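Local coordinates for protein ribonucleoside-diphosphate reductase subunit beta (PDB 4N83) that probably serves as the radical-generating dimetal subunit of a class Ib ribonucleotide reductase, which converts ribonucleoside diphosphates into deoxyribonucleotides for DNA synthesis, at residues S153-T158 with D223-L228; Q131-I136 with E230-Y235; E139-L142 with E148-I151. All blocks are in the same frame, centred on the assembly; numbering follows the deposited sequence.

Contact 1 of 3, residues S153-T158 with D223-L228; sequences SVFLET and DLLYTL. With MN (manganese (II) ion), chain I; MN (manganese (II) ion), chain J.
Phe155 reaches out from helix 148-160 and lays one end of its ring against the branched end of Leu225 on helix 211-240. Both helices belong to the ferritin-like helical bundle of the ribonucleotide reductase small subunit. Their N-to-C directions differ by 31° and the axes come no nearer than 11.4 Å, a separation bridged here by side chains alone. Phe155 is the one residue of 153-158 that touches 223-228. With CG beside the backbone N and anti to the carbonyl carbon (chi1 -82°), Phe155 sends its far carbons across the gap, where CE1 and CZ share the approach of Leu225. CE1 lies 3.6 Å from Leu225 CD1, and the two side chains meet at about a right angle. Leu224 comes differently: its CD2 sits at the ring edge, near the ring plane, 4.3 Å from Phe155 CD2. Leu228, one turn on from Leu224, packs against the stem of the side chain, its CD1 being 4.4 Å from Phe155 CB. All four residues are buried, and their meeting is purely apolar. Ala260 of helix 246-263 also packs on Phe155.

Two residues along the same helix, Glu157 belongs to the dimanganese site, so the helix that rests on these leucines also carries a metal ligand. The Glu157 carboxylate bridges the two manganese ions, with Asp66, Glu97, His100, Glu191 and His194 completing the two sites. Around it the helix widens into a pi-type turn at 156-158, and Val154 O accepts from both the N and the OG1 of Thr158. Glu157 OE1 lies 2.0 Å from one manganese ion, while Glu157 OE2 stands 2.4 Å from the other.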
loop_
_atom_site.group_PDB
_atom_site.type_symbol
_atom_site.label_atom_id
_atom_site.label_comp_id
_atom_site.label_asym_id
_atom_site.label_seq_id
_atom_site.Cartn_x
_atom_site.Cartn_y
_atom_site.Cartn_z
ATOM N N SER A 153 1.126 -16.134 -7.730
ATOM C CA SER A 153 1.584 -15.376 -6.564
ATOM C C SER A 153 1.758 -16.273 -5.337
ATOM O O SER A 153 2.648 -16.041 -4.516
ATOM C CB SER A 153 0.609 -14.241 -6.244
ATOM O OG SER A 153 1.158 -13.356 -5.282
ATOM N N VAL A 154 0.906 -17.290 -5.214
ATOM C CA VAL A 154 1.019 -18.267 -4.129
ATOM C C VAL A 154 2.237 -19.167 -4.350
ATOM O O VAL A 154 3.016 -19.385 -3.423
ATOM C CB VAL A 154 -0.266 -19.117 -3.979
ATOM C CG1 VAL A 154 -0.052 -20.268 -3.001
ATOM C CG2 VAL A 154 -1.425 -18.245 -3.514
ATOM N N PHE A 155 2.401 -19.684 -5.568
ATOM C CA PHE A 155 3.600 -20.459 -5.911
ATOM C C PHE A 155 4.864 -19.631 -5.705
ATOM O O PHE A 155 5.871 -20.143 -5.218
ATOM C CB PHE A 155 3.573 -20.940 -7.370
ATOM C CG PHE A 155 2.762 -22.189 -7.606
ATOM C CD1 PHE A 155 2.787 -23.255 -6.707
ATOM C CD2 PHE A 155 2.011 -22.319 -8.767
ATOM C CE1 PHE A 155 2.048 -24.401 -6.949
ATOM C CE2 PHE A 155 1.276 -23.465 -9.015
ATOM C CZ PHE A 155 1.293 -24.507 -8.104
ATOM N N LEU A 156 4.805 -18.360 -6.090
ATOM C CA LEU A 156 5.958 -17.470 -6.000
ATOM C C LEU A 156 6.474 -17.375 -4.569
ATOM O O LEU A 156 7.585 -17.811 -4.273
ATOM C CB LEU A 156 5.602 -16.074 -6.530
ATOM C CG LEU A 156 6.654 -14.964 -6.433
ATOM C CD1 LEU A 156 7.987 -15.412 -7.012
ATOM C CD2 LEU A 156 6.157 -13.710 -7.137
ATOM N N GLU A 157 5.641 -16.842 -3.681
ATOM C CA GLU A 157 6.082 -16.450 -2.342
ATOM C C GLU A 157 5.921 -17.523 -1.257
ATOM O O GLU A 157 6.563 -17.430 -0.209
ATOM C CB GLU A 157 5.366 -15.165 -1.931
ATOM C CG GLU A 157 5.635 -14.019 -2.892
ATOM C CD GLU A 157 4.988 -12.724 -2.457
ATOM O OE1 GLU A 157 3.742 -12.681 -2.366
ATOM O OE2 GLU A 157 5.726 -11.751 -2.207
ATOM N N THR A 158 5.084 -18.531 -1.504
ATOM C CA THR A 158 4.865 -19.616 -0.536
ATOM C C THR A 158 5.768 -20.832 -0.787
ATOM O O THR A 158 5.961 -21.651 0.113
ATOM C CB THR A 158 3.396 -20.100 -0.544
ATOM O OG1 THR A 158 2.517 -18.991 -0.772
ATOM C CG2 THR A 158 3.031 -20.773 0.778
ATOM N N ASP A 223 1.168 -28.174 -14.388
ATOM C CA ASP A 223 2.077 -27.873 -15.503
ATOM C C ASP A 223 2.994 -26.699 -15.156
ATOM O O ASP A 223 4.189 -26.729 -15.454
ATOM C CB ASP A 223 1.297 -27.554 -16.786
ATOM C CG ASP A 223 0.809 -28.801 -17.507
ATOM O OD1 ASP A 223 0.563 -28.715 -18.729
ATOM O OD2 ASP A 223 0.668 -29.862 -16.861
ATOM N N LEU A 224 2.424 -25.673 -14.531
ATOM C CA LEU A 224 3.191 -24.518 -14.066
ATOM C C LEU A 224 4.047 -24.878 -12.849
ATOM O O LEU A 224 5.126 -24.316 -12.657
ATOM C CB LEU A 224 2.254 -23.356 -13.718
ATOM C CG LEU A 224 2.899 -21.981 -13.519
ATOM C CD1 LEU A 224 3.362 -21.398 -14.845
ATOM C CD2 LEU A 224 1.931 -21.030 -12.832
ATOM N N LEU A 225 3.561 -25.811 -12.032
ATOM C CA LEU A 225 4.282 -26.253 -10.837
ATOM C C LEU A 225 5.586 -26.959 -11.208
ATOM O O LEU A 225 6.653 -26.599 -10.709
ATOM C CB LEU A 225 3.396 -27.176 -9.983
ATOM C CG LEU A 225 3.739 -27.302 -8.490
ATOM C CD1 LEU A 225 2.558 -27.873 -7.716
ATOM C CD2 LEU A 225 4.984 -28.147 -8.250
ATOM N N TYR A 226 5.496 -27.955 -12.089
ATOM C CA TYR A 226 6.669 -28.735 -12.503
ATOM C C TYR A 226 7.700 -27.909 -13.283
ATOM O O TYR A 226 8.902 -28.137 -13.148
ATOM C CB TYR A 226 6.250 -29.963 -13.325
ATOM C CG TYR A 226 5.801 -31.145 -12.490
ATOM C CD1 TYR A 226 6.729 -31.949 -11.831
ATOM C CD2 TYR A 226 4.450 -31.467 -12.362
ATOM C CE1 TYR A 226 6.327 -33.033 -11.068
ATOM C CE2 TYR A 226 4.039 -32.549 -11.601
ATOM C CZ TYR A 226 4.980 -33.328 -10.956
ATOM O OH TYR A 226 4.577 -34.403 -10.199
ATOM N N THR A 227 7.229 -26.959 -14.092
ATOM C CA THR A 227 8.120 -26.091 -14.871
ATOM C C THR A 227 8.924 -25.156 -13.968
ATOM O O THR A 227 10.123 -24.959 -14.183
ATOM C CB THR A 227 7.339 -25.235 -15.893
ATOM O OG1 THR A 227 6.487 -26.076 -16.679
ATOM C CG2 THR A 227 8.294 -24.482 -16.816
ATOM N N LEU A 228 8.254 -24.579 -12.970
ATOM C CA LEU A 228 8.907 -23.710 -11.987
ATOM C C LEU A 228 9.834 -24.500 -11.065
ATOM O O LEU A 228 10.862 -23.985 -10.632
ATOM C CB LEU A 228 7.867 -22.959 -11.149
ATOM C CG LEU A 228 7.074 -21.873 -11.883
ATOM C CD1 LEU A 228 5.851 -21.467 -11.073
ATOM C CD2 LEU A 228 7.949 -20.665 -12.179
HETATM MN MN MN I . 2.555 -11.697 -1.139
HETATM MN MN MN J . 7.131 -10.617 -0.598
#

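Contact 2 of 3, residues Q131-I136 with E230-Y235; sequences QKKAEI and ENEEGY
Helices 128-143 and 211-240 run nearly antiparallel here: the axes of the two segments make 157° and approach to 10.9 Å, and the CA atoms of Lys133 and Asn231 are the closest pair. This is a pairing within the ferritin-like bundle of the small subunit, and a buried lysine, Lys133, spans the gap. Lys133 leaves its helix with CG anti to the backbone N (chi1 -176°) and bends at chi3, which brings its ammonium group within reach of both a carboxylate and an aromatic ring, the two lying roughly at right angles about NZ. The carboxylate is that of Glu232, whose chain bends at chi2 and whose end comes nearer the lysine than its first bond would suggest. Lys133 NZ stands 3.3 Å from Glu232 OE2 and about equally far from OE1, a salt bridge made of two weak hydrogen bonds. The carboxylate has a second partner in Ser163, which hydrogen-bonds to OE2, and Leu160 packs against both members of the ion pair. A lysine and a glutamate buried together probably offset each other's charge.

The ammonium group also meets Tyr235. Lys133 NZ lies 4.6 Å from the centroid of its ring and 20° off the normal, a cation-pi contact over one face, offset toward the rim. Tyr129 and Leu130, from the helix that carries the lysine, also touch this ring. Gln131, which begins this helical segment, turns to the second subunit and bonds the backbone of its Tyr4 and Tyr5. At the other end of the contact Ile136 brings CD1 to 4.4 Å from Asn231 ND2, whose N-H is given to Thr227 O one turn back.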
loop_
_atom_site.group_PDB
_atom_site.type_symbol
_atom_site.label_atom_id
_atom_site.label_comp_id
_atom_site.label_asym_id
_atom_site.label_seq_id
_atom_site.Cartn_x
_atom_site.Cartn_y
_atom_site.Cartn_z
ATOM N N GLN A 131 15.642 -14.136 -14.403
ATOM C CA GLN A 131 14.984 -13.356 -15.457
ATOM C C GLN A 131 13.920 -14.172 -16.186
ATOM O O GLN A 131 12.854 -13.652 -16.514
ATOM C CB GLN A 131 16.009 -12.830 -16.468
ATOM C CG GLN A 131 16.940 -11.760 -15.915
ATOM C CD GLN A 131 16.224 -10.455 -15.608
ATOM O OE1 GLN A 131 15.308 -10.054 -16.326
ATOM N NE2 GLN A 131 16.641 -9.785 -14.540
ATOM N N LYS A 132 14.215 -15.446 -16.437
ATOM C CA LYS A 132 13.253 -16.351 -17.067
ATOM C C LYS A 132 12.156 -16.718 -16.066
ATOM O O LYS A 132 10.983 -16.814 -16.429
ATOM C CB LYS A 132 13.961 -17.610 -17.592
ATOM C CG LYS A 132 13.311 -18.244 -18.816
ATOM C CD LYS A 132 12.191 -19.204 -18.450
ATOM C CE LYS A 132 11.575 -19.840 -19.686
ATOM N NZ LYS A 132 10.773 -18.874 -20.487
ATOM N N LYS A 133 12.546 -16.907 -14.806
ATOM C CA LYS A 133 11.603 -17.204 -13.724
ATOM C C LYS A 133 10.597 -16.070 -13.531
ATOM O O LYS A 133 9.400 -16.316 -13.382
ATOM C CB LYS A 133 12.365 -17.465 -12.419
ATOM C CG LYS A 133 11.494 -17.878 -11.241
ATOM C CD LYS A 133 12.315 -18.530 -10.134
ATOM C CE LYS A 133 13.325 -17.567 -9.529
ATOM N NZ LYS A 133 13.997 -18.135 -8.326
ATOM N N ALA A 134 11.088 -14.833 -13.542
ATOM C CA ALA A 134 10.229 -13.652 -13.432
ATOM C C ALA A 134 9.381 -13.436 -14.690
ATOM O O ALA A 134 8.266 -12.916 -14.607
ATOM C CB ALA A 134 11.067 -12.414 -13.143
ATOM N N GLU A 135 9.913 -13.832 -15.847
ATOM C CA GLU A 135 9.207 -13.690 -17.126
ATOM C C GLU A 135 7.964 -14.578 -17.189
ATOM O O GLU A 135 6.927 -14.158 -17.703
ATOM C CB GLU A 135 10.137 -14.027 -18.298
ATOM C CG GLU A 135 9.593 -13.634 -19.667
ATOM C CD GLU A 135 10.352 -14.274 -20.816
ATOM O OE1 GLU A 135 11.502 -14.716 -20.612
ATOM O OE2 GLU A 135 9.793 -14.332 -21.932
ATOM N N ILE A 136 8.076 -15.801 -16.673
ATOM C CA ILE A 136 6.945 -16.730 -16.629
ATOM C C ILE A 136 5.836 -16.191 -15.723
ATOM O O ILE A 136 4.654 -16.307 -16.045
ATOM C CB ILE A 136 7.377 -18.134 -16.142
ATOM C CG1 ILE A 136 8.312 -18.789 -17.164
ATOM C CG2 ILE A 136 6.161 -19.028 -15.913
ATOM C CD1 ILE A 136 9.094 -19.967 -16.620
ATOM N N GLU A 230 11.426 -27.372 -11.967
ATOM C CA GLU A 230 12.567 -27.804 -12.779
ATOM C C GLU A 230 13.579 -26.671 -12.963
ATOM O O GLU A 230 14.786 -26.891 -12.868
ATOM C CB GLU A 230 12.092 -28.324 -14.140
ATOM C CG GLU A 230 13.128 -29.155 -14.884
ATOM C CD GLU A 230 12.550 -29.887 -16.082
ATOM O OE1 GLU A 230 11.574 -29.388 -16.682
ATOM O OE2 GLU A 230 13.075 -30.966 -16.428
ATOM N N ASN A 231 13.080 -25.463 -13.219
ATOM C CA ASN A 231 13.932 -24.271 -13.304
ATOM C C ASN A 231 14.567 -23.896 -11.963
ATOM O O ASN A 231 15.675 -23.357 -11.930
ATOM C CB ASN A 231 13.151 -23.073 -13.862
ATOM C CG ASN A 231 13.209 -22.992 -15.378
ATOM O OD1 ASN A 231 14.278 -22.797 -15.955
ATOM N ND2 ASN A 231 12.057 -23.134 -16.028
ATOM N N GLU A 232 13.866 -24.179 -10.865
ATOM C CA GLU A 232 14.383 -23.898 -9.523
ATOM C C GLU A 232 15.520 -24.853 -9.165
ATOM O O GLU A 232 16.460 -24.469 -8.469
ATOM C CB GLU A 232 13.272 -23.989 -8.471
ATOM C CG GLU A 232 13.547 -23.195 -7.200
ATOM C CD GLU A 232 13.487 -21.689 -7.409
ATOM O OE1 GLU A 232 12.714 -21.227 -8.278
ATOM O OE2 GLU A 232 14.211 -20.962 -6.697
ATOM N N GLU A 233 15.427 -26.094 -9.640
ATOM C CA GLU A 233 16.506 -27.071 -9.474
ATOM C C GLU A 233 17.778 -26.645 -10.221
ATOM O O GLU A 233 18.884 -27.025 -9.834
ATOM C CB GLU A 233 16.053 -28.463 -9.932
ATOM C CG GLU A 233 15.107 -29.153 -8.957
ATOM C CD GLU A 233 14.532 -30.450 -9.500
ATOM O OE1 GLU A 233 13.982 -30.441 -10.622
ATOM O OE2 GLU A 233 14.617 -31.479 -8.797
ATOM N N GLY A 234 17.612 -25.863 -11.288
ATOM C CA GLY A 234 18.741 -25.261 -11.995
ATOM C C GLY A 234 19.363 -24.115 -11.214
ATOM O O GLY A 234 20.588 -23.992 -11.152
ATOM N N TYR A 235 18.516 -23.277 -10.620
ATOM C CA TYR A 235 18.967 -22.150 -9.796
ATOM C C TYR A 235 19.565 -22.624 -8.468
ATOM O O TYR A 235 20.499 -22.009 -7.949
ATOM C CB TYR A 235 17.803 -21.182 -9.539
ATOM C CG TYR A 235 18.170 -19.954 -8.728
ATOM C CD1 TYR A 235 18.853 -18.889 -9.310
ATOM C CD2 TYR A 235 17.826 -19.855 -7.383
ATOM C CE1 TYR A 235 19.188 -17.764 -8.572
ATOM C CE2 TYR A 235 18.155 -18.733 -6.638
ATOM C CZ TYR A 235 18.836 -17.691 -7.237
ATOM O OH TYR A 235 19.165 -16.576 -6.499
#

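Contact 3 of 3, residues E139-L142 with E148-I151; sequences EIYL and EKKI
This is a partly buried packing contact between consecutive helices of the ferritin-like bundle, where helix 128-143 ends and, after a short connection, helix 148-160 begins. Much of it is side chain against backbone. Ile140 directs CG2 at the first turn of the second helix, meeting Glu148 O at 3.6 Å, while Trp220 and Leu224 of helix 211-240 also pack on this isoleucine. In return Lys149 lies along the backbone of the first helix: its CG is 3.3 Å from Ile140 O, and its CD comes 3.5 Å from Tyr141 O. Bending at chi3 (-78°), the lysine chain then turns aside, and its NZ forms a salt bridge with Asp80.

Tyr141 forms the other half of the contact. Its CG stands beside the backbone N (chi1 -68°), an orientation that carries the ring toward helix 148-160, where Ser153 and Leu156 also touch it. The hydroxyl is hydrogen-bonded by Gln69 NE2, and the tyrosine side chain lies about 6 Å from that of the manganese ligand Glu157, close to the metal centre. Against Lys149 the ring presents its edge: Tyr141 CD1 is 4.0 Å from Lys149 CB, and Tyr141 CE1 lies 3.5 Å from Lys149 O, near the ring plane.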
loop_
_atom_site.group_PDB
_atom_site.type_symbol
_atom_site.label_atom_id
_atom_site.label_comp_id
_atom_site.label_asym_id
_atom_site.label_seq_id
_atom_site.Cartn_x
_atom_site.Cartn_y
_atom_site.Cartn_z
ATOM N N GLU A 139 4.283 -12.565 -17.087
ATOM C CA GLU A 139 3.455 -12.850 -18.262
ATOM C C GLU A 139 2.060 -13.315 -17.841
ATOM O O GLU A 139 1.068 -12.989 -18.495
ATOM C CB GLU A 139 4.134 -13.903 -19.152
ATOM C CG GLU A 139 3.368 -14.273 -20.419
ATOM C CD GLU A 139 2.341 -15.376 -20.213
ATOM O OE1 GLU A 139 2.612 -16.327 -19.445
ATOM O OE2 GLU A 139 1.257 -15.297 -20.830
ATOM N N ILE A 140 1.995 -14.073 -16.746
ATOM C CA ILE A 140 0.719 -14.510 -16.181
ATOM C C ILE A 140 -0.046 -13.317 -15.602
ATOM O O ILE A 140 -1.256 -13.208 -15.795
ATOM C CB ILE A 140 0.914 -15.599 -15.101
ATOM C CG1 ILE A 140 1.504 -16.869 -15.724
ATOM C CG2 ILE A 140 -0.408 -15.931 -14.419
ATOM C CD1 ILE A 140 2.206 -17.770 -14.730
ATOM N N TYR A 141 0.657 -12.424 -14.905
ATOM C CA TYR A 141 0.025 -11.226 -14.340
ATOM C C TYR A 141 -0.515 -10.302 -15.432
ATOM O O TYR A 141 -1.602 -9.739 -15.291
ATOM C CB TYR A 141 0.994 -10.442 -13.438
ATOM C CG TYR A 141 1.393 -11.135 -12.144
ATOM C CD1 TYR A 141 0.471 -11.867 -11.392
ATOM C CD2 TYR A 141 2.693 -11.027 -11.654
ATOM C CE1 TYR A 141 0.842 -12.488 -10.211
ATOM C CE2 TYR A 141 3.068 -11.642 -10.471
ATOM C CZ TYR A 141 2.141 -12.374 -9.755
ATOM O OH TYR A 141 2.518 -12.985 -8.580
ATOM N N LEU A 142 0.244 -10.154 -16.515
ATOM C CA LEU A 142 -0.140 -9.263 -17.610
ATOM C C LEU A 142 -1.253 -9.843 -18.492
ATOM O O LEU A 142 -2.117 -9.099 -18.958
ATOM C CB LEU A 142 1.082 -8.905 -18.471
ATOM C CG LEU A 142 2.151 -8.022 -17.814
ATOM C CD1 LEU A 142 3.410 -7.972 -18.669
ATOM C CD2 LEU A 142 1.625 -6.616 -17.559
ATOM N N GLU A 148 -5.543 -17.752 -12.387
ATOM C CA GLU A 148 -4.176 -18.115 -12.753
ATOM C C GLU A 148 -3.158 -17.176 -12.101
ATOM O O GLU A 148 -2.056 -17.597 -11.742
ATOM C CB GLU A 148 -4.014 -18.076 -14.279
ATOM C CG GLU A 148 -4.876 -19.089 -15.024
ATOM C CD GLU A 148 -4.934 -18.835 -16.520
ATOM O OE1 GLU A 148 -4.003 -18.202 -17.063
ATOM O OE2 GLU A 148 -5.915 -19.272 -17.156
ATOM N N LYS A 149 -3.534 -15.907 -11.954
ATOM C CA LYS A 149 -2.686 -14.909 -11.299
ATOM C C LYS A 149 -2.579 -15.148 -9.792
ATOM O O LYS A 149 -1.553 -14.849 -9.184
ATOM C CB LYS A 149 -3.211 -13.498 -11.576
ATOM C CG LYS A 149 -3.110 -13.098 -13.039
ATOM C CD LYS A 149 -3.727 -11.735 -13.313
ATOM C CE LYS A 149 -5.244 -11.810 -13.371
ATOM N NZ LYS A 149 -5.847 -10.553 -13.895
ATOM N N LYS A 150 -3.643 -15.686 -9.197
ATOM C CA LYS A 150 -3.638 -16.044 -7.777
ATOM C C LYS A 150 -2.762 -17.267 -7.500
ATOM O O LYS A 150 -2.114 -17.343 -6.458
ATOM C CB LYS A 150 -5.065 -16.298 -7.280
ATOM C CG LYS A 150 -5.922 -15.044 -7.219
ATOM C CD LYS A 150 -7.304 -15.332 -6.655
ATOM C CE LYS A 150 -8.059 -14.051 -6.326
ATOM N NZ LYS A 150 -8.385 -13.245 -7.535
ATOM N N ILE A 151 -2.749 -18.218 -8.432
ATOM C CA ILE A 151 -1.917 -19.420 -8.311
ATOM C C ILE A 151 -0.428 -19.078 -8.409
ATOM O O ILE A 151 0.396 -19.653 -7.695
ATOM C CB ILE A 151 -2.264 -20.464 -9.400
ATOM C CG1 ILE A 151 -3.690 -20.989 -9.218
ATOM C CG2 ILE A 151 -1.288 -21.632 -9.358
ATOM C CD1 ILE A 151 -4.286 -21.588 -10.475
#

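Overall arrangement
From the N terminus, helix 128-143 comes first and supplies one side of contact 2 and then one side of contact 3. Contact 3 closes at once, across the short connection into helix 148-160. That helix goes on to open contact 1, which waits for helix 211-240, 65 residues later. The same helix 211-240 next completes contact 2, so the wide loop of contact 2 encloses both others, which follow each other in series. Together the contacts join three helices pairwise. Leu224 links them: its CD1 meets Ile136 CG2 at 3.8 Å and its CD2 meets Ile140 CD1 at 3.8 Å. Contacts 1 and 3 share helix 148-160, which carries a metal ligand.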